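Local coordinates for protein nucleoporin nup120 (Schizosaccharomyces pombe, PDB 4GQ2) that serves as a component of the nuclear pore complex, the assembly in which nucleoporins act as structural parts and as docking partners for transport factors, at residues S677-L682 and T769-F774; P670-C675 and M761-S766; V732-E737 and D811-L816. All blocks are in the same frame, centred on the assembly; numbering follows the deposited sequence.

Contact 1. Residues S677-L682 and T769-F774; sequences SVARVL and TALQFF
Leu771 holds CG anti to its backbone N (chi1 -171°), which carries CD2 onto the backbone of helix 672-703, 3.4 Å from Ala679 O. Gln772 turns the other way, CG anti to the carbonyl carbon (chi1 -64°), and its CG methylene rests on Ala679 CB at 3.6 Å. The small methyl of Ala679 lies against the start of the second helix, and Ala679 CA comes within 5.2 Å of Gln772 CA. The short helical segments cross steeply, at 108°, with axes 8.4 Å apart. One turn on, Leu682 CD1 meets the ring edge of Phe774 at CD2, the two side chains crossing at about a right angle. No hydrogen bond spans the interface; polar order lies within 769-774, where Thr769 and Gln772 form a capping box. Thr769 OG1 accepts from Gln772 N (3.0 Å), while Gln772 OE1 takes Thr769 N from above its carbonyl plane and Asn768 N as well. This pins the extended glutamine chain alongside Ala679. The buried crossing belongs to the helical part of the chain: Val681 and Arg680 set helix 672-703 against strand 3-11 of the mixed sheet, Val678 and Leu682 touch helix 790-803, and Phe773 and Phe774 reach helix 812-822.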
loop_
_atom_site.group_PDB
_atom_site.type_symbol
_atom_site.label_atom_id
_atom_site.label_comp_id
_atom_site.label_asym_id
_atom_site.label_seq_id
_atom_site.Cartn_x
_atom_site.Cartn_y
_atom_site.Cartn_z
ATOM N N SER A 677 2.183 -5.963 12.086
ATOM C CA SER A 677 0.954 -6.190 12.842
ATOM C C SER A 677 0.197 -4.888 13.066
ATOM O O SER A 677 -1.011 -4.809 12.819
ATOM C CB SER A 677 1.277 -6.851 14.183
ATOM O OG SER A 677 1.851 -8.134 13.970
ATOM N N VAL A 678 0.923 -3.868 13.522
ATOM C CA VAL A 678 0.356 -2.547 13.761
ATOM C C VAL A 678 -0.247 -1.964 12.484
ATOM O O VAL A 678 -1.391 -1.478 12.501
ATOM C CB VAL A 678 1.404 -1.587 14.365
ATOM C CG1 VAL A 678 0.892 -0.154 14.361
ATOM C CG2 VAL A 678 1.765 -2.026 15.783
ATOM N N ALA A 679 0.507 -2.041 11.382
ATOM C CA ALA A 679 0.043 -1.550 10.078
ATOM C C ALA A 679 -1.278 -2.173 9.640
ATOM O O ALA A 679 -2.142 -1.479 9.116
ATOM C CB ALA A 679 1.107 -1.755 9.007
ATOM N N ARG A 680 -1.445 -3.471 9.873
ATOM C CA ARG A 680 -2.679 -4.155 9.485
ATOM C C ARG A 680 -3.861 -3.693 10.326
ATOM O O ARG A 680 -4.939 -3.416 9.790
ATOM C CB ARG A 680 -2.499 -5.680 9.523
ATOM C CG ARG A 680 -1.622 -6.176 8.375
ATOM C CD ARG A 680 -1.276 -7.661 8.436
ATOM N NE ARG A 680 -0.477 -8.034 7.270
ATOM C CZ ARG A 680 -0.971 -8.476 6.114
ATOM N NH1 ARG A 680 -2.278 -8.661 5.959
ATOM N NH2 ARG A 680 -0.142 -8.760 5.114
ATOM N N VAL A 681 -3.653 -3.576 11.638
ATOM C CA VAL A 681 -4.704 -3.073 12.524
ATOM C C VAL A 681 -5.050 -1.611 12.198
ATOM O O VAL A 681 -6.233 -1.269 12.104
ATOM C CB VAL A 681 -4.333 -3.234 14.017
ATOM C CG1 VAL A 681 -5.330 -2.508 14.907
ATOM C CG2 VAL A 681 -4.261 -4.705 14.391
ATOM N N LEU A 682 -4.028 -0.765 12.011
ATOM C CA LEU A 682 -4.249 0.631 11.603
ATOM C C LEU A 682 -5.073 0.741 10.318
ATOM O O LEU A 682 -6.063 1.475 10.273
ATOM C CB LEU A 682 -2.925 1.394 11.447
ATOM C CG LEU A 682 -2.226 1.752 12.763
ATOM C CD1 LEU A 682 -0.893 2.432 12.503
ATOM C CD2 LEU A 682 -3.120 2.606 13.661
ATOM N N THR A 769 6.243 -1.326 3.780
ATOM C CA THR A 769 5.259 -0.326 3.370
ATOM C C THR A 769 5.445 0.990 4.100
ATOM O O THR A 769 6.035 1.039 5.186
ATOM C CB THR A 769 3.813 -0.807 3.583
ATOM O OG1 THR A 769 3.498 -0.754 4.979
ATOM C CG2 THR A 769 3.632 -2.240 3.061
ATOM N N ALA A 770 4.912 2.056 3.506
ATOM C CA ALA A 770 4.897 3.368 4.142
ATOM C C ALA A 770 4.132 3.375 5.477
ATOM O O ALA A 770 4.477 4.127 6.385
ATOM C CB ALA A 770 4.328 4.412 3.193
ATOM N N LEU A 771 3.092 2.551 5.589
ATOM C CA LEU A 771 2.309 2.494 6.827
ATOM C C LEU A 771 3.040 1.726 7.935
ATOM O O LEU A 771 2.862 2.018 9.108
ATOM C CB LEU A 771 0.912 1.921 6.582
ATOM C CG LEU A 771 -0.079 1.992 7.748
ATOM C CD1 LEU A 771 -0.313 3.429 8.196
ATOM C CD2 LEU A 771 -1.402 1.314 7.386
ATOM N N GLN A 772 3.866 0.756 7.552
ATOM C CA GLN A 772 4.723 0.052 8.511
ATOM C C GLN A 772 5.823 0.990 9.015
ATOM O O GLN A 772 6.183 0.961 10.190
ATOM C CB GLN A 772 5.329 -1.224 7.891
ATOM C CG GLN A 772 4.300 -2.286 7.512
ATOM C CD GLN A 772 4.843 -3.390 6.619
ATOM O OE1 GLN A 772 5.929 -3.281 6.046
ATOM N NE2 GLN A 772 4.079 -4.472 6.496
ATOM N N PHE A 773 6.349 1.822 8.119
ATOM C CA PHE A 773 7.328 2.859 8.460
ATOM C C PHE A 773 6.718 3.843 9.475
ATOM O O PHE A 773 7.324 4.132 10.510
ATOM C CB PHE A 773 7.738 3.571 7.172
ATOM C CG PHE A 773 8.843 4.577 7.328
ATOM C CD1 PHE A 773 8.570 5.875 7.730
ATOM C CD2 PHE A 773 10.152 4.246 6.987
ATOM C CE1 PHE A 773 9.584 6.817 7.832
ATOM C CE2 PHE A 773 11.172 5.183 7.089
ATOM C CZ PHE A 773 10.887 6.474 7.508
ATOM N N PHE A 774 5.518 4.346 9.181
ATOM C CA PHE A 774 4.773 5.172 10.137
ATOM C C PHE A 774 4.609 4.454 11.478
ATOM O O PHE A 774 4.779 5.055 12.541
ATOM C CB PHE A 774 3.394 5.513 9.572
ATOM C CG PHE A 774 2.507 6.273 10.527
ATOM C CD1 PHE A 774 2.726 7.629 10.780
ATOM C CD2 PHE A 774 1.447 5.640 11.157
ATOM C CE1 PHE A 774 1.895 8.334 11.632
ATOM C CE2 PHE A 774 0.613 6.342 12.024
ATOM C CZ PHE A 774 0.840 7.692 12.264
#

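Contact 2. Residues P670-C675 and M761-S766; sequences PSLFLC and MEALAS
Segment 670-675 enters helix 672-703 from an extended approach, with Pro670 and Ser671 at psi near 158°, whereas 761-766 winds through a helical turn at 762-764 that lacks the regular bonding of a helix. The closest CA pair is Leu672 and Ala763, 6.0 Å apart. Ser671 is the N-cap: its OG accepts from Leu674 N at 2.9 Å, and also hydrogen-bonds Ser90 O. The contact thus sets a helix N-terminus, within the range of the Nup120 helical-domain family, against the loop between helices 719-739 and 770-777.

Ala763 directs its methyl at the first segment, where CB lies 3.7 Å from Pro670 O and 4.0 Å from Pro670 CG; Cys675 SG approaches the same methyl. Beside it, the end of Leu672 does the reaching. With CG anti to the carbonyl carbon (chi1 -70°), the side chain lies alongside the loop turn, and CD2 comes to 4.0 Å from Ser766 CB, touching Ala763 O too. Ser766 OG makes a weak hydrogen bond back to Glu762 O, across the turn that presents Ala763. At the other end of the contact, Met761, which is poorly ordered, bends at chi2 and chi3 and crosses the proline ring at about a right angle, its SD 3.7 Å from Pro670 CD.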
loop_
_atom_site.group_PDB
_atom_site.type_symbol
_atom_site.label_atom_id
_atom_site.label_comp_id
_atom_site.label_asym_id
_atom_site.label_seq_id
_atom_site.Cartn_x
_atom_site.Cartn_y
_atom_site.Cartn_z
ATOM N N PRO A 670 11.559 -1.614 17.270
ATOM C CA PRO A 670 10.511 -2.625 17.209
ATOM C C PRO A 670 10.940 -3.756 16.288
ATOM O O PRO A 670 11.817 -3.561 15.447
ATOM C CB PRO A 670 9.339 -1.873 16.586
ATOM C CG PRO A 670 9.977 -0.823 15.735
ATOM C CD PRO A 670 11.235 -0.428 16.449
ATOM N N SER A 671 10.333 -4.928 16.442
ATOM C CA SER A 671 10.556 -6.005 15.490
ATOM C C SER A 671 9.811 -5.669 14.203
ATOM O O SER A 671 8.833 -4.910 14.224
ATOM C CB SER A 671 10.031 -7.325 16.041
ATOM O OG SER A 671 8.614 -7.357 15.971
ATOM N N LEU A 672 10.253 -6.241 13.089
ATOM C CA LEU A 672 9.530 -6.083 11.835
ATOM C C LEU A 672 8.099 -6.598 11.966
ATOM O O LEU A 672 7.154 -5.936 11.531
ATOM C CB LEU A 672 10.261 -6.780 10.690
ATOM C CG LEU A 672 11.570 -6.096 10.278
ATOM C CD1 LEU A 672 12.366 -7.007 9.348
ATOM C CD2 LEU A 672 11.331 -4.701 9.675
ATOM N N PHE A 673 7.945 -7.758 12.601
ATOM C CA PHE A 673 6.632 -8.361 12.794
ATOM C C PHE A 673 5.671 -7.445 13.548
ATOM O O PHE A 673 4.469 -7.406 13.239
ATOM C CB PHE A 673 6.742 -9.730 13.472
ATOM C CG PHE A 673 5.415 -10.410 13.674
ATOM C CD1 PHE A 673 4.688 -10.891 12.588
ATOM C CD2 PHE A 673 4.888 -10.556 14.942
ATOM C CE1 PHE A 673 3.466 -11.512 12.778
ATOM C CE2 PHE A 673 3.663 -11.171 15.137
ATOM C CZ PHE A 673 2.950 -11.651 14.055
ATOM N N LEU A 674 6.195 -6.699 14.520
ATOM C CA LEU A 674 5.392 -5.696 15.211
ATOM C C LEU A 674 4.872 -4.619 14.248
ATOM O O LEU A 674 3.676 -4.315 14.235
ATOM C CB LEU A 674 6.160 -5.040 16.353
ATOM C CG LEU A 674 5.175 -4.115 17.071
ATOM C CD1 LEU A 674 4.680 -4.702 18.386
ATOM C CD2 LEU A 674 5.756 -2.729 17.254
ATOM N N CYS A 675 5.774 -4.056 13.452
ATOM C CA CYS A 675 5.417 -3.048 12.461
ATOM C C CYS A 675 4.344 -3.557 11.505
ATOM O O CYS A 675 3.371 -2.850 11.233
ATOM C CB CYS A 675 6.651 -2.595 11.673
ATOM S SG CYS A 675 7.919 -1.851 12.715
ATOM N N MET A 761 17.016 2.781 15.143
ATOM C CA MET A 761 15.762 2.274 14.605
ATOM C C MET A 761 16.089 1.625 13.258
ATOM O O MET A 761 16.108 2.277 12.207
ATOM C CB MET A 761 14.717 3.385 14.477
ATOM C CG MET A 761 13.279 2.883 14.442
ATOM S SD MET A 761 12.363 3.016 15.994
ATOM C CE MET A 761 11.628 4.648 15.876
ATOM N N GLU A 762 16.386 0.331 13.327
ATOM C CA GLU A 762 16.821 -0.465 12.189
ATOM C C GLU A 762 15.614 -0.858 11.350
ATOM O O GLU A 762 15.719 -1.068 10.143
ATOM C CB GLU A 762 17.513 -1.716 12.722
ATOM C CG GLU A 762 18.434 -2.443 11.759
ATOM C CD GLU A 762 19.196 -3.555 12.456
ATOM O OE1 GLU A 762 19.794 -3.281 13.522
ATOM O OE2 GLU A 762 19.189 -4.702 11.952
ATOM N N ALA A 763 14.465 -0.966 12.009
ATOM C CA ALA A 763 13.229 -1.382 11.365
ATOM C C ALA A 763 12.820 -0.391 10.286
ATOM O O ALA A 763 12.244 -0.783 9.281
ATOM C CB ALA A 763 12.124 -1.555 12.397
ATOM N N LEU A 764 13.166 0.882 10.474
ATOM C CA LEU A 764 12.804 1.944 9.529
ATOM C C LEU A 764 13.362 1.744 8.121
ATOM O O LEU A 764 12.780 2.221 7.140
ATOM C CB LEU A 764 13.218 3.313 10.069
ATOM C CG LEU A 764 12.307 3.915 11.140
ATOM C CD1 LEU A 764 12.924 5.176 11.739
ATOM C CD2 LEU A 764 10.914 4.209 10.608
ATOM N N ALA A 765 14.478 1.027 8.031
ATOM C CA ALA A 765 15.167 0.799 6.761
ATOM C C ALA A 765 14.882 -0.569 6.134
ATOM O O ALA A 765 15.350 -0.848 5.027
ATOM C CB ALA A 765 16.669 0.994 6.946
ATOM N N SER A 766 14.118 -1.413 6.828
ATOM C CA SER A 766 13.898 -2.805 6.392
ATOM C C SER A 766 12.414 -3.117 6.174
ATOM O O SER A 766 12.049 -4.135 5.592
ATOM C CB SER A 766 14.498 -3.776 7.414
ATOM O OG SER A 766 15.824 -3.405 7.771
#

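Contact 3. Residues V732-E737 and D811-L816; sequences VSFLLE and DLVTEL
Aromatic contacts carry most of this interface. Phe734 has CG anti to its backbone N (chi1 164°), so the ring leaves helix 719-739 and reaches the first turn of helix 812-822. Over one face stands Val813 CG2, 3.8 Å from the ring centroid and only 8° off the normal, a CH-pi contact in which the methyl sits over the middle of the ring. The other valine methyl, CG1, lies by CE1. Leu812 CD1 comes instead to the edge, near the ring plane, 3.8 Å from Phe734 CE2, and Leu816 CD2 approaches the same CE2 obliquely at 3.5 Å. Trp835 adds an edge-to-face partner to the phenylalanine. An alanine in place of Phe734 would remove the ring that meets Val813, Leu812 and Leu816 and would probably loosen the packing between the two helices.

The two helical segments run in roughly the same direction, 26° between them, with their axes 11.2 Å apart. Large side chains bridge this wide spacing in the largely helical part of the chain, and helix 770-777 packs alongside through Phe773 and Phe774.

Aliphatic packing continues from the ring. Leu735 points its CD2 to 3.9 Å from Leu816 CD2, and the same methyl lies more loosely against Leu812 CD1. Leu735 also touches Leu686 of helix 672-703.

No polar interaction crosses between the segments. Asp811 is the N-cap of helix 812-822, where its OD2 accepts a weak bond from Val813 N (3.3 Å). Its OD1 forms a salt bridge with Arg730, one turn before Phe734, tying the capped helix start to helix 719-739.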
loop_
_atom_site.group_PDB
_atom_site.type_symbol
_atom_site.label_atom_id
_atom_site.label_comp_id
_atom_site.label_asym_id
_atom_site.label_seq_id
_atom_site.Cartn_x
_atom_site.Cartn_y
_atom_site.Cartn_z
ATOM N N VAL A 732 -6.416 10.780 7.935
ATOM C CA VAL A 732 -6.843 9.400 7.786
ATOM C C VAL A 732 -6.645 8.895 6.346
ATOM O O VAL A 732 -6.034 7.846 6.136
ATOM C CB VAL A 732 -8.295 9.227 8.294
ATOM C CG1 VAL A 732 -8.895 7.919 7.817
ATOM C CG2 VAL A 732 -8.322 9.309 9.822
ATOM N N SER A 733 -7.127 9.657 5.365
ATOM C CA SER A 733 -7.005 9.280 3.950
ATOM C C SER A 733 -5.554 9.272 3.498
ATOM O O SER A 733 -5.153 8.417 2.720
ATOM C CB SER A 733 -7.847 10.195 3.050
ATOM O OG SER A 733 -9.216 10.165 3.441
ATOM N N PHE A 734 -4.769 10.222 3.995
ATOM C CA PHE A 734 -3.326 10.213 3.791
ATOM C C PHE A 734 -2.697 8.880 4.229
ATOM O O PHE A 734 -2.038 8.195 3.433
ATOM C CB PHE A 734 -2.700 11.413 4.502
ATOM C CG PHE A 734 -1.215 11.322 4.679
ATOM C CD1 PHE A 734 -0.360 11.517 3.605
ATOM C CD2 PHE A 734 -0.667 11.092 5.946
ATOM C CE1 PHE A 734 1.018 11.453 3.775
ATOM C CE2 PHE A 734 0.706 11.021 6.122
ATOM C CZ PHE A 734 1.550 11.197 5.034
ATOM N N LEU A 735 -2.933 8.491 5.476
ATOM C CA LEU A 735 -2.406 7.223 5.980
ATOM C C LEU A 735 -2.928 5.980 5.252
ATOM O O LEU A 735 -2.192 5.003 5.090
ATOM C CB LEU A 735 -2.609 7.098 7.489
ATOM C CG LEU A 735 -1.781 8.100 8.309
ATOM C CD1 LEU A 735 -2.264 8.133 9.745
ATOM C CD2 LEU A 735 -0.290 7.782 8.255
ATOM N N LEU A 736 -4.184 6.014 4.807
ATOM C CA LEU A 736 -4.739 4.910 4.020
ATOM C C LEU A 736 -3.981 4.750 2.688
ATOM O O LEU A 736 -3.781 3.633 2.204
ATOM C CB LEU A 736 -6.257 5.071 3.801
ATOM C CG LEU A 736 -7.102 4.730 5.039
ATOM C CD1 LEU A 736 -8.571 5.065 4.850
ATOM C CD2 LEU A 736 -6.950 3.263 5.419
ATOM N N GLU A 737 -3.527 5.868 2.129
ATOM C CA GLU A 737 -2.687 5.839 0.943
ATOM C C GLU A 737 -1.303 5.269 1.274
ATOM O O GLU A 737 -0.614 4.752 0.400
ATOM C CB GLU A 737 -2.589 7.234 0.308
ATOM C CG GLU A 737 -2.581 7.212 -1.216
ATOM C CD GLU A 737 -2.296 8.569 -1.852
ATOM O OE1 GLU A 737 -1.298 8.673 -2.612
ATOM O OE2 GLU A 737 -3.069 9.524 -1.604
ATOM N N ASP A 811 2.618 19.483 11.407
ATOM C CA ASP A 811 1.723 18.664 10.619
ATOM C C ASP A 811 2.227 17.234 10.471
ATOM O O ASP A 811 3.405 16.998 10.172
ATOM C CB ASP A 811 1.528 19.278 9.241
ATOM C CG ASP A 811 0.318 18.734 8.547
ATOM O OD1 ASP A 811 -0.795 18.957 9.061
ATOM O OD2 ASP A 811 0.474 18.082 7.497
ATOM N N LEU A 812 1.314 16.290 10.665
ATOM C CA LEU A 812 1.609 14.859 10.552
ATOM C C LEU A 812 2.129 14.450 9.166
ATOM O O LEU A 812 3.028 13.606 9.059
ATOM C CB LEU A 812 0.360 14.059 10.916
ATOM C CG LEU A 812 0.348 12.541 11.146
ATOM C CD1 LEU A 812 0.402 11.752 9.837
ATOM C CD2 LEU A 812 1.431 12.113 12.124
ATOM N N VAL A 813 1.581 15.049 8.112
ATOM C CA VAL A 813 2.040 14.749 6.751
ATOM C C VAL A 813 3.495 15.158 6.610
ATOM O O VAL A 813 4.321 14.381 6.142
ATOM C CB VAL A 813 1.185 15.443 5.674
ATOM C CG1 VAL A 813 1.785 15.232 4.298
ATOM C CG2 VAL A 813 -0.241 14.911 5.700
ATOM N N THR A 814 3.810 16.373 7.047
ATOM C CA THR A 814 5.170 16.874 6.946
ATOM C C THR A 814 6.132 15.967 7.703
ATOM O O THR A 814 7.174 15.582 7.168
ATOM C CB THR A 814 5.285 18.320 7.440
ATOM O OG1 THR A 814 4.346 19.142 6.732
ATOM C CG2 THR A 814 6.681 18.839 7.201
ATOM N N GLU A 815 5.758 15.610 8.929
ATOM C CA GLU A 815 6.566 14.737 9.775
ATOM C C GLU A 815 6.838 13.390 9.113
ATOM O O GLU A 815 7.985 12.964 9.021
ATOM C CB GLU A 815 5.886 14.518 11.128
ATOM C CG GLU A 815 5.870 15.746 12.035
ATOM C CD GLU A 815 5.218 15.481 13.386
ATOM O OE1 GLU A 815 4.861 14.315 13.676
ATOM O OE2 GLU A 815 5.061 16.444 14.164
ATOM N N LEU A 816 5.782 12.725 8.648
ATOM C CA LEU A 816 5.948 11.404 8.063
ATOM C C LEU A 816 6.763 11.467 6.772
ATOM O O LEU A 816 7.740 10.722 6.624
ATOM C CB LEU A 816 4.597 10.698 7.850
ATOM C CG LEU A 816 4.652 9.351 7.120
ATOM C CD1 LEU A 816 5.592 8.382 7.830
ATOM C CD2 LEU A 816 3.256 8.752 6.977
#

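In the fold
All three contacts are largely buried, and no hydrogen bond spans any of them. Contact 1 lies nearest the centre of the chain and is a close crossing with an alanine at the point of nearest CA approach; contact 3, about 19 Å from that centre, spans widely spaced helices with an aromatic ring. Contact 2 is built on a loop and has a partly exposed margin. Capping differs too: a capping box in contact 1, a serine N-cap in contact 2, a weak aspartate cap in contact 3. Contacts 1 and 2 share helix 672-703 and touch where Phe773 CD2 meets Leu764 O. Helix 770-777, part of contact 1, also packs on both segments of contact 3. Contacts 2 and 3 do not touch.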